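Lysozyme (Meretrix lusoria, PDB 4PJ2) cleaves the beta-1,4 linkages of bacterial peptidoglycan, lysing Gram-positive Micrococcus luteus, and also has chitinase activity. Local coordinates at residues Q8-L11 and S12-K16; Y44-D47 and C48-G52; A65-C68 and V69-M73; L84-E87 and G88-E92; G96-G99 and C100-G103. All blocks are in the same frame, centred on the assembly; numbering follows the deposited sequence. Where two conformers were deposited one is given.

Contact 1 of 5, residues Q8-L11 and S12-K16; sequences QRCL and SCICK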
loop_
_atom_site.group_PDB
_atom_site.type_symbol
_atom_site.label_atom_id
_atom_site.label_comp_id
_atom_site.label_asym_id
_atom_site.label_seq_id
_atom_site.Cartn_x
_atom_site.Cartn_y
_atom_site.Cartn_z
ATOM N N GLN D 8 20.987 -11.144 -10.803
ATOM C CA GLN D 8 20.213 -12.209 -11.420
ATOM C C GLN D 8 19.811 -13.283 -10.420
ATOM O O GLN D 8 18.680 -13.748 -10.443
ATOM C CB GLN D 8 20.993 -12.835 -12.571
ATOM C CG GLN D 8 21.216 -11.888 -13.721
ATOM C CD GLN D 8 19.934 -11.497 -14.412
ATOM O OE1 GLN D 8 19.210 -12.346 -14.921
ATOM N NE2 GLN D 8 19.623 -10.203 -14.399
ATOM N N ARG D 9 20.712 -13.661 -9.520
ATOM C CA ARG D 9 20.366 -14.695 -8.538
ATOM C C ARG D 9 19.276 -14.183 -7.596
ATOM O O ARG D 9 18.358 -14.918 -7.221
ATOM C CB ARG D 9 21.593 -15.140 -7.751
ATOM C CG ARG D 9 22.579 -15.952 -8.586
ATOM C CD ARG D 9 23.844 -16.292 -7.817
ATOM N NE ARG D 9 24.936 -16.626 -8.729
ATOM C CZ ARG D 9 26.216 -16.711 -8.377
ATOM N NH1 ARG D 9 26.584 -16.490 -7.119
ATOM N NH2 ARG D 9 27.137 -17.015 -9.288
ATOM N N CYS D 10 19.351 -12.909 -7.232
ATOM C CA CYS D 10 18.352 -12.341 -6.349
ATOM C C CYS D 10 16.996 -12.341 -7.020
ATOM O O CYS D 10 15.997 -12.756 -6.418
ATOM C CB CYS D 10 18.733 -10.911 -5.980
ATOM S SG CYS D 10 17.485 -10.045 -4.971
ATOM N N LEU D 11 16.957 -11.924 -8.281
ATOM C CA LEU D 11 15.714 -11.944 -9.034
ATOM C C LEU D 11 15.140 -13.353 -9.134
ATOM O O LEU D 11 13.949 -13.551 -8.975
ATOM C CB LEU D 11 15.899 -11.345 -10.427
ATOM C CG LEU D 11 16.043 -9.808 -10.479
ATOM C CD1 LEU D 11 16.360 -9.345 -11.877
ATOM C CD2 LEU D 11 14.783 -9.101 -10.007
ATOM N N SER D 12 15.985 -14.343 -9.375
ATOM C CA SER D 12 15.535 -15.722 -9.429
ATOM C C SER D 12 14.897 -16.143 -8.102
ATOM O O SER D 12 13.839 -16.784 -8.080
ATOM C CB SER D 12 16.726 -16.623 -9.791
ATOM O OG SER D 12 16.372 -18.002 -9.778
ATOM N N CYS D 13 15.548 -15.810 -6.996
ATOM C CA CYS D 13 15.020 -16.167 -5.691
ATOM C C CYS D 13 13.694 -15.476 -5.413
ATOM O O CYS D 13 12.769 -16.102 -4.881
ATOM C CB CYS D 13 16.050 -15.873 -4.597
ATOM S SG CYS D 13 17.498 -16.970 -4.668
ATOM N N ILE D 14 13.573 -14.195 -5.769
ATOM C CA ILE D 14 12.304 -13.507 -5.592
ATOM C C ILE D 14 11.234 -14.149 -6.466
ATOM O O ILE D 14 10.102 -14.342 -6.031
ATOM C CB ILE D 14 12.417 -12.000 -5.917
ATOM C CG1 ILE D 14 13.376 -11.337 -4.920
ATOM C CG2 ILE D 14 11.027 -11.348 -5.888
ATOM C CD1 ILE D 14 13.765 -9.885 -5.256
ATOM N N CYS D 15 11.591 -14.473 -7.701
ATOM C CA CYS D 15 10.664 -15.130 -8.610
ATOM C C CYS D 15 10.183 -16.455 -8.005
ATOM O O CYS D 15 8.989 -16.711 -7.936
ATOM C CB CYS D 15 11.359 -15.327 -9.959
ATOM S SG CYS D 15 10.273 -15.673 -11.353
ATOM N N LYS D 16 11.109 -17.267 -7.513
ATOM C CA LYS D 16 10.730 -18.540 -6.892
ATOM C C LYS D 16 9.836 -18.330 -5.675
ATOM O O LYS D 16 8.849 -19.037 -5.477
ATOM C CB LYS D 16 11.980 -19.326 -6.508
ATOM C CG LYS D 16 12.721 -19.891 -7.712
ATOM C CD LYS D 16 13.995 -20.625 -7.332
ATOM C CE LYS D 16 14.728 -21.125 -8.580
ATOM N NZ LYS D 16 15.919 -21.978 -8.281
#
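The helix 8-19, which carries the predicted proton donor E18 near its end, begins with a turn in which C10 and I14 meet one turn apart through their side chains. SG of C10 lies 3.7 Å from CD1 of I14. I14 has CG1 beside its own backbone N (chi1 -64°), and this turns CG1 back over the preceding turn, to 3.3 Å from O of C10. That carbonyl also accepts the backbone bond from N of I14 at 2.9 Å, with the donor nearly on the line of the C=O bond. C13 uses the same kind of torsion (chi1 -69°), which places its SG 3.4 Å from O of R9. The alpha-helical bonds from S12 N to Q8 O, C13 N to R9 O and C15 N to L11 O complete the turn. At the start, the amide of Q8 reaches back to the N terminus, where OE1 bonds to N of F1. Three disulfides leave the helix here: C10 to C86, C13 to C118 and C15 to C21. L11 packs on V69 and Q70 of helix 62-76, while I14 lies against A90 and H93 of helix 86-95 and Y108 and L112 of helix 106-112.

Contact 2 of 5, residues Y44-D47 and C48-G52; sequences YWID and CGRPG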
loop_
_atom_site.group_PDB
_atom_site.type_symbol
_atom_site.label_atom_id
_atom_site.label_comp_id
_atom_site.label_asym_id
_atom_site.label_seq_id
_atom_site.Cartn_x
_atom_site.Cartn_y
_atom_site.Cartn_z
ATOM N N TYR D 44 2.350 -0.896 -8.410
ATOM C CA TYR D 44 3.761 -1.212 -8.566
ATOM C C TYR D 44 4.175 -0.953 -10.009
ATOM O O TYR D 44 5.176 -0.291 -10.263
ATOM C CB TYR D 44 3.998 -2.655 -8.155
ATOM C CG TYR D 44 5.432 -3.128 -8.016
ATOM C CD1 TYR D 44 6.229 -3.333 -9.130
ATOM C CD2 TYR D 44 5.943 -3.483 -6.780
ATOM C CE1 TYR D 44 7.521 -3.814 -9.005
ATOM C CE2 TYR D 44 7.237 -3.974 -6.643
ATOM C CZ TYR D 44 8.020 -4.124 -7.758
ATOM O OH TYR D 44 9.285 -4.642 -7.645
ATOM N N TRP D 45 3.369 -1.438 -10.950
ATOM C CA TRP D 45 3.641 -1.254 -12.369
ATOM C C TRP D 45 3.653 0.212 -12.768
ATOM O O TRP D 45 4.508 0.644 -13.542
ATOM C CB TRP D 45 2.621 -2.020 -13.218
ATOM C CG TRP D 45 2.882 -1.907 -14.681
ATOM C CD1 TRP D 45 3.859 -2.539 -15.386
ATOM C CD2 TRP D 45 2.168 -1.099 -15.621
ATOM N NE1 TRP D 45 3.792 -2.184 -16.711
ATOM C CE2 TRP D 45 2.761 -1.301 -16.881
ATOM C CE3 TRP D 45 1.076 -0.233 -15.520
ATOM C CZ2 TRP D 45 2.302 -0.662 -18.034
ATOM C CZ3 TRP D 45 0.622 0.398 -16.663
ATOM C CH2 TRP D 45 1.229 0.176 -17.904
ATOM N N ILE D 46 2.723 0.984 -12.226
ATOM C CA ILE D 46 2.676 2.414 -12.502
ATOM C C ILE D 46 3.985 3.071 -12.052
ATOM O O ILE D 46 4.611 3.819 -12.802
ATOM C CB ILE D 46 1.456 3.085 -11.811
ATOM C CG1 ILE D 46 0.163 2.650 -12.510
ATOM C CG2 ILE D 46 1.594 4.609 -11.791
ATOM C CD1 ILE D 46 -1.115 3.020 -11.766
ATOM N N ASP D 47 4.435 2.751 -10.846
ATOM C CA ASP D 47 5.616 3.400 -10.293
ATOM C C ASP D 47 6.920 2.894 -10.917
ATOM O O ASP D 47 7.924 3.606 -10.874
ATOM C CB ASP D 47 5.682 3.193 -8.789
ATOM C CG ASP D 47 4.704 4.055 -8.027
ATOM O OD1 ASP D 47 3.976 4.888 -8.621
ATOM O OD2 ASP D 47 4.687 3.908 -6.789
ATOM N N CYS D 48 6.923 1.698 -11.496
ATOM C CA CYS D 48 8.142 1.181 -12.119
ATOM C C CYS D 48 8.276 1.673 -13.558
ATOM O O CYS D 48 9.105 1.178 -14.313
ATOM C CB CYS D 48 8.188 -0.350 -12.067
ATOM S SG CYS D 48 7.151 -1.186 -13.269
ATOM N N GLY D 49 7.454 2.650 -13.927
ATOM C CA GLY D 49 7.594 3.340 -15.197
ATOM C C GLY D 49 6.727 2.808 -16.323
ATOM O O GLY D 49 6.929 3.144 -17.483
ATOM N N ARG D 50 5.752 1.981 -15.976
ATOM C CA ARG D 50 4.813 1.432 -16.946
ATOM C C ARG D 50 5.503 0.775 -18.140
ATOM O O ARG D 50 5.167 1.062 -19.295
ATOM C CB ARG D 50 3.861 2.520 -17.443
ATOM C CG ARG D 50 3.038 3.169 -16.346
ATOM C CD ARG D 50 2.138 4.255 -16.906
ATOM N NE ARG D 50 0.736 3.841 -16.894
ATOM C CZ ARG D 50 -0.214 4.357 -16.113
ATOM N NH1 ARG D 50 0.058 5.341 -15.260
ATOM N NH2 ARG D 50 -1.455 3.884 -16.193
ATOM N N PRO D 51 6.472 -0.116 -17.878
ATOM C CA PRO D 51 7.086 -0.793 -19.022
ATOM C C PRO D 51 6.102 -1.704 -19.753
ATOM O O PRO D 51 5.159 -2.244 -19.166
ATOM C CB PRO D 51 8.215 -1.604 -18.386
ATOM C CG PRO D 51 7.767 -1.846 -16.996
ATOM C CD PRO D 51 6.979 -0.626 -16.593
ATOM N N GLY D 52 6.315 -1.862 -21.048
ATOM C CA GLY D 52 5.414 -2.664 -21.842
ATOM C C GLY D 52 4.133 -1.924 -22.174
ATOM O O GLY D 52 4.015 -0.714 -21.973
#
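C48 and W45 meet through sulfur and backbone: SG of C48 lies 3.2 Å from O of W45 and obliquely beside the indole. Its chi1 of 77° sets SG between its own N and carbonyl carbon, and from there it forms the disulfide with C68. N of C48 donates to O of Y44 at 2.9 Å and weakly to O of W45. G49, with positive phi, is the C-prime residue of a Schellman motif that ends helix 42-47: its N bonds to O of I46 at 3.3 Å from above the carbonyl plane, and N of R50 bonds to O of W45 at 3.0 Å. Y44 to D47 belong to the substrate-binding site. R50 lays its backbone over one face of the indole, CA 3.6 Å from the centroid of the six-membered ring in a CH-pi contact. Its chain bends at chi3 (108°), and the guanidinium ends up steeply inclined to the indole (75°), with NE 3.5 Å from CZ3 of W45 and one face on CG1 of I46. O of P51 receives the indole NE1 at 2.8 Å, in the ring plane and on a carbonyl lone pair; with R50 over the face, this bond probably fixes the indole's rotation. O of G52 lies near the same edge.

Contact 3 of 5, residues A65-C68 and V69-M73; sequences ASLC and VQNYM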
loop_
_atom_site.group_PDB
_atom_site.type_symbol
_atom_site.label_atom_id
_atom_site.label_comp_id
_atom_site.label_asym_id
_atom_site.label_seq_id
_atom_site.Cartn_x
_atom_site.Cartn_y
_atom_site.Cartn_z
ATOM N N ALA D 65 8.369 -8.068 -16.586
ATOM C CA ALA D 65 8.103 -8.064 -15.146
ATOM C C ALA D 65 9.387 -7.805 -14.364
ATOM O O ALA D 65 9.400 -7.007 -13.430
ATOM C CB ALA D 65 7.453 -9.372 -14.700
ATOM N N SER D 66 10.472 -8.464 -14.749
ATOM C CA SER D 66 11.737 -8.246 -14.049
ATOM C C SER D 66 12.315 -6.853 -14.321
ATOM O O SER D 66 12.951 -6.279 -13.447
ATOM C CB SER D 66 12.765 -9.348 -14.360
ATOM O OG SER D 66 13.152 -9.383 -15.730
ATOM N N LEU D 67 12.065 -6.303 -15.510
ATOM C CA LEU D 67 12.445 -4.919 -15.792
ATOM C C LEU D 67 11.702 -3.999 -14.836
ATOM O O LEU D 67 12.260 -3.036 -14.316
ATOM C CB LEU D 67 12.108 -4.529 -17.235
ATOM C CG LEU D 67 12.400 -3.067 -17.598
ATOM C CD1 LEU D 67 13.870 -2.734 -17.404
ATOM C CD2 LEU D 67 11.969 -2.755 -19.022
ATOM N N CYS D 68 10.432 -4.298 -14.610
ATOM C CA CYS D 68 9.638 -3.516 -13.685
ATOM C C CYS D 68 10.257 -3.563 -12.288
ATOM O O CYS D 68 10.413 -2.526 -11.647
ATOM C CB CYS D 68 8.203 -4.043 -13.688
ATOM S SG CYS D 68 7.071 -3.121 -12.615
ATOM N N VAL D 69 10.639 -4.750 -11.827
ATOM C CA VAL D 69 11.299 -4.889 -10.538
ATOM C C VAL D 69 12.599 -4.080 -10.505
ATOM O O VAL D 69 12.848 -3.344 -9.549
ATOM C CB VAL D 69 11.587 -6.366 -10.200
ATOM C CG1 VAL D 69 12.347 -6.477 -8.892
ATOM C CG2 VAL D 69 10.293 -7.151 -10.121
ATOM N N GLN D 70 13.414 -4.190 -11.554
ATOM C CA GLN D 70 14.641 -3.399 -11.640
ATOM C C GLN D 70 14.358 -1.897 -11.527
ATOM O O GLN D 70 15.054 -1.178 -10.797
ATOM C CB GLN D 70 15.387 -3.683 -12.948
ATOM C CG GLN D 70 15.975 -5.079 -13.055
ATOM C CD GLN D 70 17.234 -5.274 -12.228
ATOM O OE1 GLN D 70 17.530 -4.504 -11.321
ATOM N NE2 GLN D 70 17.988 -6.313 -12.551
ATOM N N ASN D 71 13.363 -1.416 -12.266
ATOM C CA ASN D 71 12.999 0.001 -12.235
ATOM C C ASN D 71 12.452 0.418 -10.877
ATOM O O ASN D 71 12.731 1.515 -10.422
ATOM C CB ASN D 71 11.952 0.354 -13.287
ATOM C CG ASN D 71 12.478 0.289 -14.696
ATOM O OD1 ASN D 71 13.682 0.217 -14.926
ATOM N ND2 ASN D 71 11.575 0.350 -15.656
ATOM N N TYR D 72 11.655 -0.439 -10.241
ATOM C CA TYR D 72 11.116 -0.167 -8.918
ATOM C C TYR D 72 12.231 -0.000 -7.890
ATOM O O TYR D 72 12.216 0.938 -7.086
ATOM C CB TYR D 72 10.191 -1.298 -8.505
ATOM C CG TYR D 72 9.221 -0.942 -7.403
ATOM C CD1 TYR D 72 9.490 -1.240 -6.073
ATOM C CD2 TYR D 72 8.005 -0.339 -7.697
ATOM C CE1 TYR D 72 8.574 -0.941 -5.068
ATOM C CE2 TYR D 72 7.092 -0.029 -6.694
ATOM C CZ TYR D 72 7.379 -0.326 -5.384
ATOM O OH TYR D 72 6.450 -0.038 -4.398
ATOM N N MET D 73 13.220 -0.894 -7.930
ATOM C CA MET D 73 14.321 -0.810 -6.996
ATOM C C MET D 73 15.186 0.418 -7.283
ATOM O O MET D 73 15.631 1.065 -6.358
ATOM C CB MET D 73 15.158 -2.110 -7.009
ATOM C CG MET D 73 14.371 -3.372 -6.629
ATOM S SD MET D 73 13.380 -3.129 -5.152
ATOM C CE MET D 73 12.084 -4.328 -5.471
#
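O of L67 sits over one face of the flat N71 amide, 3.4 Å from CG of N71. OD1 of N71 comes 3.9 Å from CD1 of L67, and ND2 lies near CG of the same leucine, so both ends of the amide adjoin its branched side chain. The second flat group, the ring of Y72, leaves this turn: it stacks on the ring of Y44 and meets Y76 edge-to-face. Both groups belong to helix 62-76, which runs through the middle of this lysozyme, and Y72 is one of its substrate-binding residues. In L67, chi1 of 177° and chi2 of 59° turn CD1 toward OD1 of N71, while CD2 points back along the helix. In N71 the amide sits beside its own N instead (chi1 -69°), folded back toward L67, and ND2 bonds to O of C48 in the neighbouring loop. The hydroxyl of Y72 is hydrogen-bonded to S28 of the chain of Putative exported protein. On the buried side, Q70 bends at chi2, with CG close to O of S66, and its amide reaches the N-terminal segment through V6 and A2. The backbone bonds N71 N to L67 O and Y72 N to C68 O are both 2.8 Å. CG2 of V69 closes against O of A65 at 3.4 Å.

Contact 4 of 5, residues L84-E87 and G88-E92; sequences LRCE and GFARE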
loop_
_atom_site.group_PDB
_atom_site.type_symbol
_atom_site.label_atom_id
_atom_site.label_comp_id
_atom_site.label_asym_id
_atom_site.label_seq_id
_atom_site.Cartn_x
_atom_site.Cartn_y
_atom_site.Cartn_z
ATOM N N LEU D 84 21.708 -2.300 -0.675
ATOM C CA LEU D 84 21.559 -2.581 -2.107
ATOM C C LEU D 84 22.063 -3.972 -2.444
ATOM O O LEU D 84 23.082 -4.172 -3.117
ATOM C CB LEU D 84 22.242 -1.495 -2.946
ATOM C CG LEU D 84 21.736 -0.085 -2.649
ATOM C CD1 LEU D 84 22.496 0.937 -3.483
ATOM C CD2 LEU D 84 20.240 0.024 -2.890
ATOM N N ARG D 85 21.319 -4.937 -1.929
ATOM C CA ARG D 85 21.527 -6.345 -2.193
ATOM C C ARG D 85 20.186 -7.007 -1.953
ATOM O O ARG D 85 19.208 -6.342 -1.595
ATOM C CB ARG D 85 22.587 -6.927 -1.276
ATOM C CG ARG D 85 22.396 -6.651 0.202
ATOM C CD ARG D 85 23.489 -7.355 0.975
ATOM N NE ARG D 85 23.642 -6.863 2.338
ATOM C CZ ARG D 85 24.703 -7.127 3.095
ATOM N NH1 ARG D 85 25.697 -7.868 2.617
ATOM N NH2 ARG D 85 24.778 -6.652 4.330
ATOM N N CYS D 86 20.134 -8.327 -2.117
ATOM C CA CYS D 86 18.851 -8.996 -2.164
ATOM C C CYS D 86 18.030 -8.830 -0.891
ATOM O O CYS D 86 16.815 -8.689 -0.988
ATOM C CB CYS D 86 19.032 -10.474 -2.521
ATOM S SG CYS D 86 17.520 -11.192 -3.247
ATOM N N GLU D 87 18.657 -8.792 0.284
ATOM C CA GLU D 87 17.889 -8.604 1.512
ATOM C C GLU D 87 17.032 -7.349 1.371
ATOM O O GLU D 87 15.847 -7.359 1.696
ATOM C CB GLU D 87 18.758 -8.483 2.771
ATOM C CG GLU D 87 17.886 -8.210 4.018
ATOM C CD GLU D 87 18.655 -7.885 5.282
ATOM O OE1 GLU D 87 19.879 -7.652 5.214
ATOM O OE2 GLU D 87 18.009 -7.844 6.356
ATOM N N GLY D 88 17.631 -6.269 0.876
ATOM C CA GLY D 88 16.909 -5.028 0.671
ATOM C C GLY D 88 15.875 -5.133 -0.432
ATOM O O GLY D 88 14.701 -4.786 -0.245
ATOM N N PHE D 89 16.298 -5.624 -1.590
ATOM C CA PHE D 89 15.423 -5.641 -2.757
ATOM C C PHE D 89 14.224 -6.569 -2.558
ATOM O O PHE D 89 13.113 -6.241 -2.955
ATOM C CB PHE D 89 16.180 -6.045 -4.020
ATOM C CG PHE D 89 17.337 -5.128 -4.380
ATOM C CD1 PHE D 89 18.568 -5.667 -4.736
ATOM C CD2 PHE D 89 17.191 -3.739 -4.402
ATOM C CE1 PHE D 89 19.635 -4.842 -5.080
ATOM C CE2 PHE D 89 18.273 -2.907 -4.755
ATOM C CZ PHE D 89 19.482 -3.467 -5.093
ATOM N N ALA D 90 14.463 -7.760 -1.999
ATOM C CA ALA D 90 13.364 -8.677 -1.695
ATOM C C ALA D 90 12.341 -8.030 -0.763
ATOM O O ALA D 90 11.125 -8.177 -0.958
ATOM C CB ALA D 90 13.915 -9.991 -1.091
ATOM N N ARG D 91 12.826 -7.377 0.283
ATOM C CA ARG D 91 11.929 -6.749 1.251
ATOM C C ARG D 91 11.162 -5.543 0.658
ATOM O O ARG D 91 10.015 -5.325 1.006
ATOM C CB ARG D 91 12.668 -6.386 2.545
ATOM C CG ARG D 91 13.154 -7.629 3.313
ATOM C CD ARG D 91 13.907 -7.294 4.591
ATOM N NE ARG D 91 13.078 -6.625 5.586
ATOM C CZ ARG D 91 13.544 -6.015 6.671
ATOM N NH1 ARG D 91 14.853 -5.975 6.915
ATOM N NH2 ARG D 91 12.698 -5.417 7.499
ATOM N N GLU D 92 11.783 -4.804 -0.262
ATOM C CA GLU D 92 11.066 -3.772 -1.021
ATOM C C GLU D 92 10.005 -4.393 -1.903
ATOM O O GLU D 92 8.901 -3.909 -2.017
ATOM C CB GLU D 92 12.036 -2.988 -1.916
ATOM C CG GLU D 92 13.072 -2.167 -1.169
ATOM C CD GLU D 92 12.477 -0.979 -0.501
ATOM O OE1 GLU D 92 12.441 0.089 -1.161
ATOM O OE2 GLU D 92 12.096 -1.084 0.671
#
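The carbonyl O of C86 takes the shortest polar bond here, from N of A90 at 2.7 Å with an N-H...O angle of 163°, and CB of A90 touches the same oxygen at 3.2 Å. This is the first turn of helix 86-95, with R85 at the N-cap position. One step earlier, O of R85 accepts N of F89 at 3.0 Å and also approaches the phenyl ring obliquely. The ring itself swings back under the residues before the helix: CG of F89 lies beside its own N (chi1 -60°), and CE1 and CZ both come close to C of L84. CD2 of L84 meets CE2 of F89 at 4.0 Å. F89 also packs on I5, V6 and A77 in loops and on M73 of helix 62-76. On another side, against W109 of helix 106-112, E87 and R91 run alongside each other in the same direction. Their carboxylate and guanidinium planes are 28° apart, and OE2 of E87 approaches the guanidinium at its edge in a long salt bridge. R91 has further polar partners: NE bonds to OG1 of T105 and NH2 to the backbone O of K102, which probably fixes the rotation of the guanidinium. The aliphatic part of R91 lies over the E87 carbonyl, with CG 3.2 Å from O of E87.

Contact 5 of 5, residues G96-G99 and C100-G103; sequences GPRG and CKKG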
loop_
_atom_site.group_PDB
_atom_site.type_symbol
_atom_site.label_atom_id
_atom_site.label_comp_id
_atom_site.label_asym_id
_atom_site.label_seq_id
_atom_site.Cartn_x
_atom_site.Cartn_y
_atom_site.Cartn_z
ATOM N N GLY D 96 6.842 -2.836 -0.440
ATOM C CA GLY D 96 6.729 -1.485 -0.990
ATOM C C GLY D 96 7.967 -0.637 -0.768
ATOM O O GLY D 96 9.014 -1.148 -0.395
ATOM N N PRO D 97 7.861 0.685 -1.007
ATOM C CA PRO D 97 9.042 1.554 -1.028
ATOM C C PRO D 97 9.856 1.573 0.248
ATOM O O PRO D 97 11.040 1.876 0.158
ATOM C CB PRO D 97 8.438 2.927 -1.305
ATOM C CG PRO D 97 7.265 2.612 -2.141
ATOM C CD PRO D 97 6.662 1.405 -1.464
ATOM N N ARG D 98 9.259 1.279 1.397
ATOM C CA ARG D 98 9.982 1.206 2.660
ATOM C C ARG D 98 9.947 -0.205 3.244
ATOM O O ARG D 98 10.184 -0.390 4.435
ATOM C CB ARG D 98 9.391 2.183 3.673
ATOM C CG ARG D 98 9.504 3.637 3.259
ATOM C CD ARG D 98 9.322 4.566 4.446
ATOM N NE ARG D 98 10.410 4.458 5.426
ATOM C CZ ARG D 98 10.322 3.845 6.608
ATOM N NH1 ARG D 98 9.194 3.262 6.996
ATOM N NH2 ARG D 98 11.377 3.815 7.414
ATOM N N GLY D 99 9.660 -1.200 2.410
ATOM C CA GLY D 99 9.567 -2.580 2.871
ATOM C C GLY D 99 10.792 -3.052 3.630
ATOM O O GLY D 99 10.688 -3.801 4.602
ATOM N N CYS D 100 11.969 -2.626 3.194
ATOM C CA CYS D 100 13.210 -3.021 3.839
ATOM C C CYS D 100 13.357 -2.468 5.261
ATOM O O CYS D 100 14.268 -2.859 5.983
ATOM C CB CYS D 100 14.399 -2.589 2.978
ATOM S SG CYS D 100 14.694 -0.823 2.988
ATOM N N LYS D 101 12.459 -1.570 5.662
ATOM C CA LYS D 101 12.469 -1.016 7.018
ATOM C C LYS D 101 11.295 -1.488 7.875
ATOM O O LYS D 101 11.146 -1.041 9.007
ATOM C CB LYS D 101 12.463 0.510 6.960
ATOM C CG LYS D 101 13.633 1.106 6.205
ATOM C CD LYS D 101 14.960 0.701 6.811
ATOM C CE LYS D 101 16.109 1.378 6.098
ATOM N NZ LYS D 101 17.417 0.892 6.607
ATOM N N LYS D 102 10.467 -2.378 7.340
ATOM C CA LYS D 102 9.251 -2.817 8.030
ATOM C C LYS D 102 9.352 -4.255 8.481
ATOM O O LYS D 102 9.801 -5.122 7.739
ATOM C CB LYS D 102 8.058 -2.607 7.115
ATOM C CG LYS D 102 7.855 -1.135 6.893
ATOM C CD LYS D 102 6.751 -0.805 5.960
ATOM C CE LYS D 102 6.600 0.701 5.928
ATOM N NZ LYS D 102 6.033 1.245 7.201
ATOM N N GLY D 103 8.932 -4.495 9.717
ATOM C CA GLY D 103 9.002 -5.818 10.288
ATOM C C GLY D 103 8.159 -6.811 9.530
ATOM O O GLY D 103 8.423 -8.009 9.573
#
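K102 keeps CG beside its own backbone N (chi1 -66°), and this lays its chain along the R98 carbonyl, CG 3.5 Å from O of R98. The same oxygen is the acceptor for the backbone N of K101 at 2.8 Å. CG of K102 lies on one side of the R98 carbonyl plane and N of K101 on the other. A second backbone bond follows: O of G99 receives N of K102 at 3.1 Å, the donor again standing above the plane of its carbonyl. The side chain of R98 has two modelled positions, so its outer contacts hold for this one alone. In it, CG beside the backbone N and a bend at chi3 (67°) carry the guanidinium to K101, whose CB lies over one face, 3.5 Å from NH2 of R98. A bend at chi4 of K102 (-71°) brings NZ near the guanidinium plane, 3.8 Å from NH1 of R98. This pair of like charges may be eased by E110 and D58 of the chain of Putative exported protein, which make long, weak ion pairs with NZ of K102. K101 bends at chi2, its end leads away, and NZ bonds to O of G81. C100 is joined to C82 by a disulfide, and its N bonds to E92. The segment 96-99 forms a type I beta turn after helix 86-95, leading into the short 3-10 turn before K102, one of the substrate-binding residues.

How the contacts relate
Along the chain the five contacts come in series, each within one continuous stretch, so none nests in or crosses another. Contact 1 opens the fold on helix 8-19, and its C10 is bound to C86 of contact 4. Contact 2 ends helix 42-47 and is joined to contact 3 by the C48-C68 disulfide and the Y44-Y72 stack. Contact 3, on helix 62-76, touches all the others: L11 of contact 1 packs on it, M73 meets F89 and E92 of contact 4, and Y72 reaches P97 of contact 5. Contacts 4 and 5 lie 9 Å apart between centres, linked by R91 to K102 and E92 to C100, which tie helix 86-95 to the loop after it.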